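Local coordinates for SusD superfamily protein (Parabacteroides distasonis, PDB 3OTN), which probably binds nutrient glycans at the outer membrane, as a member of the SusD family of carbohydrate-binding proteins, at residues E49-K54 / Q68-S73; E236-P241 / G247-Q252; M366-Q371 / I383-Q388. All coordinates share one frame; numbering follows the deposited sequence.

Interaction 1 (E49-K54 / Q68-S73); sequences EYMTGK and QDLLVS. With EDO (1,2-ethanediol), chain L.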
loop_
_atom_site.group_PDB
_atom_site.type_symbol
_atom_site.label_atom_id
_atom_site.label_comp_id
_atom_site.label_asym_id
_atom_site.label_seq_id
_atom_site.Cartn_x
_atom_site.Cartn_y
_atom_site.Cartn_z
ATOM N N GLU A 49 8.689 -1.244 -2.232
ATOM C CA GLU A 49 9.234 -0.418 -3.312
ATOM C C GLU A 49 10.584 -0.853 -3.811
ATOM O O GLU A 49 10.962 -0.532 -4.950
ATOM C CB GLU A 49 9.306 1.046 -2.870
ATOM C CG GLU A 49 7.912 1.639 -2.470
ATOM C CD GLU A 49 6.898 1.620 -3.606
ATOM O OE1 GLU A 49 7.279 1.763 -4.798
ATOM O OE2 GLU A 49 5.698 1.471 -3.319
ATOM N N TYR A 50 11.336 -1.552 -2.978
ATOM C CA TYR A 50 12.728 -1.879 -3.360
ATOM C C TYR A 50 12.901 -2.948 -4.405
ATOM O O TYR A 50 13.988 -3.015 -5.001
ATOM C CB TYR A 50 13.579 -2.166 -2.135
ATOM C CG TYR A 50 14.096 -0.961 -1.364
ATOM C CD1 TYR A 50 14.036 0.346 -1.861
ATOM C CD2 TYR A 50 14.755 -1.158 -0.153
ATOM C CE1 TYR A 50 14.612 1.397 -1.156
ATOM C CE2 TYR A 50 15.298 -0.109 0.557
ATOM C CZ TYR A 50 15.212 1.166 0.057
ATOM O OH TYR A 50 15.802 2.179 0.792
HETATM N N MSE A 51 11.869 -3.737 -4.717
HETATM C CA MSE A 51 12.023 -4.755 -5.739
HETATM C C MSE A 51 11.377 -4.413 -7.070
HETATM O O MSE A 51 11.554 -5.167 -8.016
HETATM C CB MSE A 51 11.528 -6.120 -5.279
HETATM C CG MSE A 51 12.338 -6.719 -4.135
HETATM SE SE MSE A 51 14.178 -7.113 -4.632
HETATM C CE MSE A 51 14.103 -7.766 -6.379
ATOM N N THR A 52 10.704 -3.267 -7.179
ATOM C CA THR A 52 10.080 -2.890 -8.430
ATOM C C THR A 52 11.080 -2.587 -9.525
ATOM O O THR A 52 10.721 -2.659 -10.693
ATOM C CB THR A 52 9.169 -1.637 -8.333
ATOM O OG1 THR A 52 9.972 -0.486 -8.064
ATOM C CG2 THR A 52 8.099 -1.789 -7.255
ATOM N N GLY A 53 12.308 -2.216 -9.156
ATOM C CA GLY A 53 13.277 -1.696 -10.105
ATOM C C GLY A 53 13.073 -0.240 -10.518
ATOM O O GLY A 53 13.791 0.268 -11.399
ATOM N N LYS A 54 12.127 0.444 -9.865
ATOM C CA LYS A 54 11.806 1.843 -10.142
ATOM C C LYS A 54 12.228 2.804 -9.019
ATOM O O LYS A 54 11.926 4.002 -9.086
ATOM C CB LYS A 54 10.301 2.035 -10.330
ATOM C CG LYS A 54 9.577 1.030 -11.175
ATOM C CD LYS A 54 9.991 1.003 -12.577
ATOM C CE LYS A 54 8.985 0.199 -13.413
ATOM N NZ LYS A 54 9.698 -0.383 -14.589
ATOM N N GLN A 68 18.808 -4.511 -4.616
ATOM C CA GLN A 68 19.499 -4.264 -5.914
ATOM C C GLN A 68 20.329 -5.435 -6.431
ATOM O O GLN A 68 20.392 -5.682 -7.638
ATOM C CB GLN A 68 20.411 -3.032 -5.836
ATOM C CG GLN A 68 20.845 -2.515 -7.196
ATOM C CD GLN A 68 21.553 -1.176 -7.102
ATOM O OE1 GLN A 68 22.457 -1.011 -6.298
ATOM N NE2 GLN A 68 21.134 -0.212 -7.928
ATOM N N ASP A 69 20.988 -6.134 -5.515
ATOM C CA ASP A 69 21.892 -7.209 -5.887
ATOM C C ASP A 69 21.211 -8.560 -6.061
ATOM O O ASP A 69 21.878 -9.544 -6.408
ATOM C CB ASP A 69 23.014 -7.330 -4.849
ATOM C CG ASP A 69 23.969 -6.141 -4.872
ATOM O OD1 ASP A 69 23.959 -5.376 -5.859
ATOM O OD2 ASP A 69 24.724 -5.989 -3.900
ATOM N N LEU A 70 19.901 -8.617 -5.822
ATOM C CA LEU A 70 19.194 -9.894 -5.763
ATOM C C LEU A 70 19.877 -10.848 -4.767
ATOM O O LEU A 70 20.164 -12.008 -5.084
ATOM C CB LEU A 70 19.041 -10.494 -7.163
ATOM C CG LEU A 70 17.654 -10.367 -7.799
ATOM C CD1 LEU A 70 17.139 -8.961 -7.848
ATOM C CD2 LEU A 70 17.715 -10.984 -9.199
ATOM N N LEU A 71 20.172 -10.320 -3.580
ATOM C CA LEU A 71 20.735 -11.079 -2.466
ATOM C C LEU A 71 19.895 -10.954 -1.194
ATOM O O LEU A 71 20.396 -11.157 -0.106
ATOM C CB LEU A 71 22.146 -10.581 -2.149
ATOM C CG LEU A 71 23.180 -10.707 -3.257
ATOM C CD1 LEU A 71 24.528 -10.225 -2.708
ATOM C CD2 LEU A 71 23.240 -12.156 -3.743
ATOM N N VAL A 72 18.631 -10.617 -1.343
ATOM C CA VAL A 72 17.675 -10.648 -0.258
ATOM C C VAL A 72 17.725 -12.039 0.418
ATOM O O VAL A 72 17.839 -13.087 -0.266
ATOM C CB VAL A 72 16.268 -10.272 -0.776
ATOM C CG1 VAL A 72 15.174 -10.502 0.286
ATOM C CG2 VAL A 72 16.260 -8.790 -1.199
ATOM N N SER A 73 17.718 -12.023 1.749
ATOM C CA SER A 73 17.877 -13.247 2.559
ATOM C C SER A 73 16.938 -13.196 3.752
ATOM O O SER A 73 16.232 -12.183 3.975
ATOM C CB SER A 73 19.325 -13.386 3.057
ATOM O OG SER A 73 19.594 -12.510 4.141
HETATM C C1 EDO L . 17.811 -14.717 -3.083
HETATM O O1 EDO L . 17.883 -13.308 -2.899
HETATM C C2 EDO L . 19.144 -15.203 -3.604
HETATM O O2 EDO L . 19.248 -14.724 -4.938
#

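Interaction 2 (E236-P241 / G247-Q252); sequences ESLRLP and GEFIYQ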
loop_
_atom_site.group_PDB
_atom_site.type_symbol
_atom_site.label_atom_id
_atom_site.label_comp_id
_atom_site.label_asym_id
_atom_site.label_seq_id
_atom_site.Cartn_x
_atom_site.Cartn_y
_atom_site.Cartn_z
ATOM N N GLU A 236 -1.798 17.925 -5.629
ATOM C CA GLU A 236 -1.475 18.520 -4.328
ATOM C C GLU A 236 -2.304 17.896 -3.171
ATOM O O GLU A 236 -1.838 17.803 -2.020
ATOM C CB GLU A 236 -1.711 20.043 -4.360
ATOM C CG GLU A 236 -1.047 20.750 -3.215
ATOM C CD GLU A 236 -1.504 22.195 -2.995
ATOM O OE1 GLU A 236 -2.480 22.651 -3.616
ATOM O OE2 GLU A 236 -0.887 22.865 -2.154
ATOM N N SER A 237 -3.529 17.483 -3.448
ATOM C CA SER A 237 -4.324 16.831 -2.398
ATOM C C SER A 237 -3.656 15.633 -1.713
ATOM O O SER A 237 -3.931 15.392 -0.528
ATOM C CB SER A 237 -5.684 16.408 -2.914
ATOM O OG SER A 237 -6.488 17.535 -3.149
ATOM N N LEU A 238 -2.794 14.905 -2.442
ATOM C CA LEU A 238 -2.111 13.707 -1.906
ATOM C C LEU A 238 -1.083 14.073 -0.828
ATOM O O LEU A 238 -0.635 13.203 -0.117
ATOM C CB LEU A 238 -1.396 12.919 -3.038
ATOM C CG LEU A 238 -2.308 12.395 -4.158
ATOM C CD1 LEU A 238 -1.512 11.765 -5.273
ATOM C CD2 LEU A 238 -3.356 11.443 -3.599
ATOM N N ARG A 239 -0.712 15.355 -0.741
ATOM C CA ARG A 239 0.278 15.838 0.200
ATOM C C ARG A 239 -0.229 17.022 1.031
ATOM O O ARG A 239 0.581 17.774 1.584
ATOM C CB ARG A 239 1.587 16.188 -0.551
ATOM C CG ARG A 239 1.516 17.320 -1.552
ATOM C CD ARG A 239 2.814 17.443 -2.376
ATOM N NE ARG A 239 2.693 18.599 -3.249
ATOM C CZ ARG A 239 2.815 19.875 -2.882
ATOM N NH1 ARG A 239 3.165 20.225 -1.648
ATOM N NH2 ARG A 239 2.584 20.819 -3.784
ATOM N N LEU A 240 -1.563 17.173 1.125
ATOM C CA LEU A 240 -2.189 18.144 1.972
ATOM C C LEU A 240 -2.841 17.480 3.180
ATOM O O LEU A 240 -3.830 16.736 3.023
ATOM C CB LEU A 240 -3.243 18.929 1.205
ATOM C CG LEU A 240 -2.793 20.143 0.435
ATOM C CD1 LEU A 240 -4.037 20.660 -0.303
ATOM C CD2 LEU A 240 -2.164 21.242 1.373
ATOM N N PRO A 241 -2.338 17.769 4.403
ATOM C CA PRO A 241 -2.986 17.173 5.589
ATOM C C PRO A 241 -4.493 17.467 5.745
ATOM O O PRO A 241 -5.235 16.637 6.301
ATOM C CB PRO A 241 -2.198 17.790 6.764
ATOM C CG PRO A 241 -0.820 18.003 6.210
ATOM C CD PRO A 241 -1.056 18.413 4.747
ATOM N N GLY A 247 -12.348 13.118 0.336
ATOM C CA GLY A 247 -12.083 13.192 -1.108
ATOM C C GLY A 247 -11.966 11.786 -1.657
ATOM O O GLY A 247 -12.934 11.040 -1.642
ATOM N N GLU A 248 -10.760 11.392 -2.050
ATOM C CA GLU A 248 -10.518 10.032 -2.540
ATOM C C GLU A 248 -10.269 9.016 -1.439
ATOM O O GLU A 248 -10.410 7.799 -1.667
ATOM C CB GLU A 248 -9.313 10.001 -3.457
ATOM C CG GLU A 248 -9.498 10.707 -4.787
ATOM C CD GLU A 248 -8.448 10.328 -5.822
ATOM O OE1 GLU A 248 -7.877 9.189 -5.731
ATOM O OE2 GLU A 248 -8.207 11.171 -6.734
ATOM N N PHE A 249 -9.866 9.479 -0.266
ATOM C CA PHE A 249 -9.303 8.563 0.716
ATOM C C PHE A 249 -10.379 7.701 1.373
ATOM O O PHE A 249 -11.353 8.206 1.931
ATOM C CB PHE A 249 -8.456 9.272 1.751
ATOM C CG PHE A 249 -7.313 10.086 1.162
ATOM C CD1 PHE A 249 -6.443 9.537 0.228
ATOM C CD2 PHE A 249 -7.148 11.421 1.530
ATOM C CE1 PHE A 249 -5.393 10.295 -0.307
ATOM C CE2 PHE A 249 -6.119 12.174 1.027
ATOM C CZ PHE A 249 -5.228 11.622 0.103
ATOM N N ILE A 250 -10.156 6.392 1.318
ATOM C CA ILE A 250 -11.110 5.368 1.804
ATOM C C ILE A 250 -10.599 4.762 3.107
ATOM O O ILE A 250 -11.345 4.688 4.106
ATOM C CB ILE A 250 -11.328 4.262 0.720
ATOM C CG1 ILE A 250 -11.946 4.872 -0.534
ATOM C CG2 ILE A 250 -12.285 3.152 1.235
ATOM C CD1 ILE A 250 -11.909 3.941 -1.738
ATOM N N TYR A 251 -9.342 4.349 3.115
ATOM C CA TYR A 251 -8.699 3.892 4.357
ATOM C C TYR A 251 -7.229 4.337 4.391
ATOM O O TYR A 251 -6.514 4.189 3.411
ATOM C CB TYR A 251 -8.852 2.358 4.486
ATOM C CG TYR A 251 -8.617 1.917 5.889
ATOM C CD1 TYR A 251 -9.565 2.165 6.875
ATOM C CD2 TYR A 251 -7.416 1.309 6.257
ATOM C CE1 TYR A 251 -9.332 1.799 8.212
ATOM C CE2 TYR A 251 -7.170 0.930 7.590
ATOM C CZ TYR A 251 -8.111 1.186 8.557
ATOM O OH TYR A 251 -7.853 0.832 9.846
ATOM N N GLN A 252 -6.782 4.854 5.529
ATOM C CA GLN A 252 -5.465 5.411 5.631
ATOM C C GLN A 252 -4.832 5.079 6.972
ATOM O O GLN A 252 -5.514 4.895 7.968
ATOM C CB GLN A 252 -5.560 6.952 5.541
ATOM C CG GLN A 252 -6.102 7.511 4.227
ATOM C CD GLN A 252 -5.766 8.960 4.049
ATOM O OE1 GLN A 252 -6.331 9.824 4.734
ATOM N NE2 GLN A 252 -4.841 9.255 3.118
#

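Interaction 3 (M366-Q371 / I383-Q388); sequences MYAEAQ and IDIVNQ. With EDO (1,2-ethanediol), chain S.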
loop_
_atom_site.group_PDB
_atom_site.type_symbol
_atom_site.label_atom_id
_atom_site.label_comp_id
_atom_site.label_asym_id
_atom_site.label_seq_id
_atom_site.Cartn_x
_atom_site.Cartn_y
_atom_site.Cartn_z
HETATM N N MSE A 366 -8.987 -0.571 -10.378
HETATM C CA MSE A 366 -9.354 -1.970 -10.076
HETATM C C MSE A 366 -10.658 -2.368 -10.740
HETATM O O MSE A 366 -10.754 -3.487 -11.229
HETATM C CB MSE A 366 -9.419 -2.232 -8.567
HETATM C CG MSE A 366 -8.060 -2.232 -7.902
HETATM SE SE MSE A 366 -8.173 -3.042 -6.131
HETATM C CE MSE A 366 -9.278 -1.751 -5.247
ATOM N N TYR A 367 -11.642 -1.459 -10.787
ATOM C CA TYR A 367 -12.865 -1.730 -11.558
ATOM C C TYR A 367 -12.558 -1.956 -13.040
ATOM O O TYR A 367 -12.997 -2.978 -13.598
ATOM C CB TYR A 367 -13.960 -0.651 -11.433
ATOM C CG TYR A 367 -15.172 -1.000 -12.313
ATOM C CD1 TYR A 367 -16.134 -1.911 -11.890
ATOM C CD2 TYR A 367 -15.309 -0.457 -13.590
ATOM C CE1 TYR A 367 -17.211 -2.268 -12.727
ATOM C CE2 TYR A 367 -16.381 -0.786 -14.411
ATOM C CZ TYR A 367 -17.325 -1.702 -13.965
ATOM O OH TYR A 367 -18.367 -2.031 -14.780
ATOM N N ALA A 368 -11.853 -1.013 -13.682
ATOM C CA ALA A 368 -11.492 -1.141 -15.115
ATOM C C ALA A 368 -10.763 -2.460 -15.391
ATOM O O ALA A 368 -11.056 -3.131 -16.385
ATOM C CB ALA A 368 -10.636 0.036 -15.607
ATOM N N GLU A 369 -9.822 -2.818 -14.522
ATOM C CA GLU A 369 -9.045 -4.048 -14.707
ATOM C C GLU A 369 -9.899 -5.295 -14.586
ATOM O O GLU A 369 -9.884 -6.145 -15.463
ATOM C CB GLU A 369 -7.827 -4.099 -13.766
ATOM C CG GLU A 369 -6.965 -5.351 -14.012
ATOM C CD GLU A 369 -5.601 -5.344 -13.304
ATOM O OE1 GLU A 369 -5.285 -4.377 -12.617
ATOM O OE2 GLU A 369 -4.833 -6.316 -13.489
ATOM N N ALA A 370 -10.653 -5.402 -13.504
ATOM C CA ALA A 370 -11.547 -6.541 -13.298
ATOM C C ALA A 370 -12.591 -6.673 -14.412
ATOM O O ALA A 370 -12.884 -7.792 -14.881
ATOM C CB ALA A 370 -12.255 -6.425 -11.926
ATOM N N GLN A 371 -13.176 -5.533 -14.801
ATOM C CA GLN A 371 -14.254 -5.497 -15.791
ATOM C C GLN A 371 -13.755 -5.991 -17.142
ATOM O O GLN A 371 -14.400 -6.857 -17.764
ATOM C CB GLN A 371 -14.870 -4.083 -15.914
ATOM C CG GLN A 371 -16.078 -4.004 -16.817
ATOM C CD GLN A 371 -15.710 -3.729 -18.278
ATOM O OE1 GLN A 371 -14.938 -2.819 -18.558
ATOM N NE2 GLN A 371 -16.268 -4.502 -19.201
ATOM N N ILE A 383 -13.906 2.828 -19.761
ATOM C CA ILE A 383 -13.396 3.802 -20.715
ATOM C C ILE A 383 -13.348 5.179 -20.063
ATOM O O ILE A 383 -12.330 5.861 -20.139
ATOM C CB ILE A 383 -14.239 3.838 -22.013
ATOM C CG1 ILE A 383 -13.978 2.568 -22.842
ATOM C CG2 ILE A 383 -13.940 5.102 -22.876
ATOM C CD1 ILE A 383 -14.938 2.381 -23.996
ATOM N N ASP A 384 -14.442 5.567 -19.405
ATOM C CA ASP A 384 -14.516 6.873 -18.736
ATOM C C ASP A 384 -13.473 6.991 -17.606
ATOM O O ASP A 384 -12.898 8.040 -17.425
ATOM C CB ASP A 384 -15.938 7.145 -18.185
ATOM C CG ASP A 384 -16.966 7.407 -19.269
ATOM O OD1 ASP A 384 -16.600 7.677 -20.433
ATOM O OD2 ASP A 384 -18.174 7.341 -18.955
ATOM N N ILE A 385 -13.231 5.916 -16.858
ATOM C CA ILE A 385 -12.241 5.910 -15.755
ATOM C C ILE A 385 -10.825 6.207 -16.290
ATOM O O ILE A 385 -10.152 7.118 -15.796
ATOM C CB ILE A 385 -12.296 4.558 -14.976
ATOM C CG1 ILE A 385 -13.517 4.539 -14.056
ATOM C CG2 ILE A 385 -10.975 4.254 -14.193
ATOM C CD1 ILE A 385 -13.935 3.127 -13.599
ATOM N N VAL A 386 -10.425 5.492 -17.338
ATOM C CA VAL A 386 -9.138 5.716 -17.974
ATOM C C VAL A 386 -9.028 7.145 -18.521
ATOM O O VAL A 386 -8.006 7.801 -18.332
ATOM C CB VAL A 386 -8.848 4.661 -19.083
ATOM C CG1 VAL A 386 -7.684 5.071 -19.924
ATOM C CG2 VAL A 386 -8.551 3.305 -18.427
ATOM N N ASN A 387 -10.087 7.653 -19.146
ATOM C CA ASN A 387 -10.040 9.030 -19.673
ATOM C C ASN A 387 -10.053 10.142 -18.610
ATOM O O ASN A 387 -9.463 11.194 -18.822
ATOM C CB ASN A 387 -11.143 9.239 -20.706
ATOM C CG ASN A 387 -10.892 8.459 -21.990
ATOM O OD1 ASN A 387 -9.753 8.137 -22.332
ATOM N ND2 ASN A 387 -11.954 8.164 -22.706
ATOM N N GLN A 388 -10.712 9.898 -17.477
ATOM C CA GLN A 388 -10.708 10.843 -16.352
ATOM C C GLN A 388 -9.304 10.939 -15.747
ATOM O O GLN A 388 -8.816 12.027 -15.495
ATOM C CB GLN A 388 -11.745 10.442 -15.287
ATOM C CG GLN A 388 -13.216 10.645 -15.724
ATOM C CD GLN A 388 -14.183 9.681 -15.023
ATOM O OE1 GLN A 388 -13.787 8.938 -14.113
ATOM N NE2 GLN A 388 -15.451 9.678 -15.457
HETATM C C1 EDO S . -16.942 7.382 -12.416
HETATM O O1 EDO S . -17.053 7.635 -13.821
HETATM C C2 EDO S . -15.835 8.246 -11.826
HETATM O O2 EDO S . -16.168 8.582 -10.472
#

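Interaction 1 (E49-K54 / Q68-S73)
Bends at chi2 (-65°) and chi3 (-39°) fold the chain of Met51 back on itself and carry its CE to the side chain of Leu70, the positive-phi residue (53°) of the Schellman motif that ends helix 64-68; this left-handed conformation lets the chain leave the helix. Residue 51 is a selenomethionine. Its CG stands beside the backbone N, and the curled end reaches across although the CB does not point straight at segment 68-73. CE touches the CD1 branch of Leu70 at 3.6 Å, the two chains crossing obliquely, while SE lies 4.4 Å from CG2 of Val72. Val72 directs its CB toward segment 49-54, with CG2 anti to its own carbonyl carbon. The flexible unbranched chain lets one residue reach two apolar partners in a loop, and the Met51 side chain also packs on Phe67 and Trp425.

Just beyond Met51, OG1 of Thr52 accepts from N of Lys54 at 3.0 Å, an ST turn; Gly53, with positive phi, lies between them. The carbonyl of Met51 is taken by the hydroxyl of Tyr456. A 1,2-ethanediol, probably from the crystallisation liquor, bridges two carbonyls of the second segment: its O2 donates to O of Leu70 at 2.9 Å and its O1 to O of Val72 at 2.6 Å.

Interaction 2 (E236-P241 / G247-Q252)
Phe249 meets Ser237 and Leu238 across this buried contact, and the chain that presents it starts at Gly247, whose positive phi (70°) favours a glycine. Glu248 follows, its carboxylate held by salt bridges to Arg359 and Arg392, so that a buried acid keeps positive partners. Next comes Phe249, its CG anti to the carbonyl carbon (chi1 -57°), which sends the ring out toward the short 3-10 segment 236-238. CE1 lies 4.0 Å from CD2 of Leu238, a methyl that approaches obliquely, whereas CZ lies 4.0 Å from O of Ser237, which sits at the ring edge near its plane. That approach is long, but a carbonyl oxygen facing the C-H rim of an aromatic may be mildly favourable. With an alanine in place of Phe249, the CD2 methyl of Leu238 would probably lose its aromatic partner and a gap would open beside the 3-10 turn.

At Ile250 and Tyr251 the strand makes a classic beta bulge, both residues facing Tyr358 on one outer strand of a three-stranded antiparallel sheet in which strand 249-253 is central. The bulge turns the chain a corner, and the phenol ring of Tyr251 packs edge-to-face with Phe120. Gln252 then brings its side chain back over Phe249: NE2 stands 3.2 Å above the ring plane, over its centre, and is hydrogen-bonded to OG of Ser356, while OE1 accepts from Asn245 and Asn354.

Interaction 3 (M366-Q371 / I383-Q388)
Tyr367 and Ile385 set their side chains at about a right angle to each other where helices 360-375 and 380-392 pack as an antiparallel helical hairpin. Tyr367 has CG anti to the backbone N (chi1 178°), which swings the ring out from its helix, and CD2 meets the CD1 methyl of Ile385 at 3.8 Å on an oblique approach. The other branch of Ile385 does different work: CG2 stands 4.5 Å from CB of Ala368. The beta-branched isoleucine can thus address two neighbouring residues at once, while the small alanine allows the backbones to come close, with the CA atoms of Ala368 and Ile385 7.1 Å apart. Over one face of the tyrosine ring lies CB of Gln371, one turn further along the helix, 3.9 Å above the plane and displaced toward the rim. The Tyr367 side chain also touches Ser220 and Leu221 of helix 210-225, and its hydroxyl is hydrogen-bonded to Asn379 in the connection between the two helices.

Because the touching groups across the hairpin are methyls and ring carbons, the contact itself is held by shape and burial of apolar surface, and the directional bonding falls to polar ends such as the Tyr367 hydroxyl.

From the N terminus the three contacts follow in series, none nested in or crossing another. Interaction 1 closes a loop of 13 residues that holds strand 55-56 and most of helix 64-68, in the N-terminal part of the sequence. Interaction 2 closes a much shorter one, joining the loop after helix 210-225 to strand 249-253, on the opposite side of the chain's centre. Interaction 3 closes the turn between helices 360-375 and 380-392. The centres of interactions 2 and 3 are about 20 Å apart. Strand 358-359, which pairs with strand 249-253, runs directly into helix 360-375, so the sheet and the helical hairpin are continuous through the backbone.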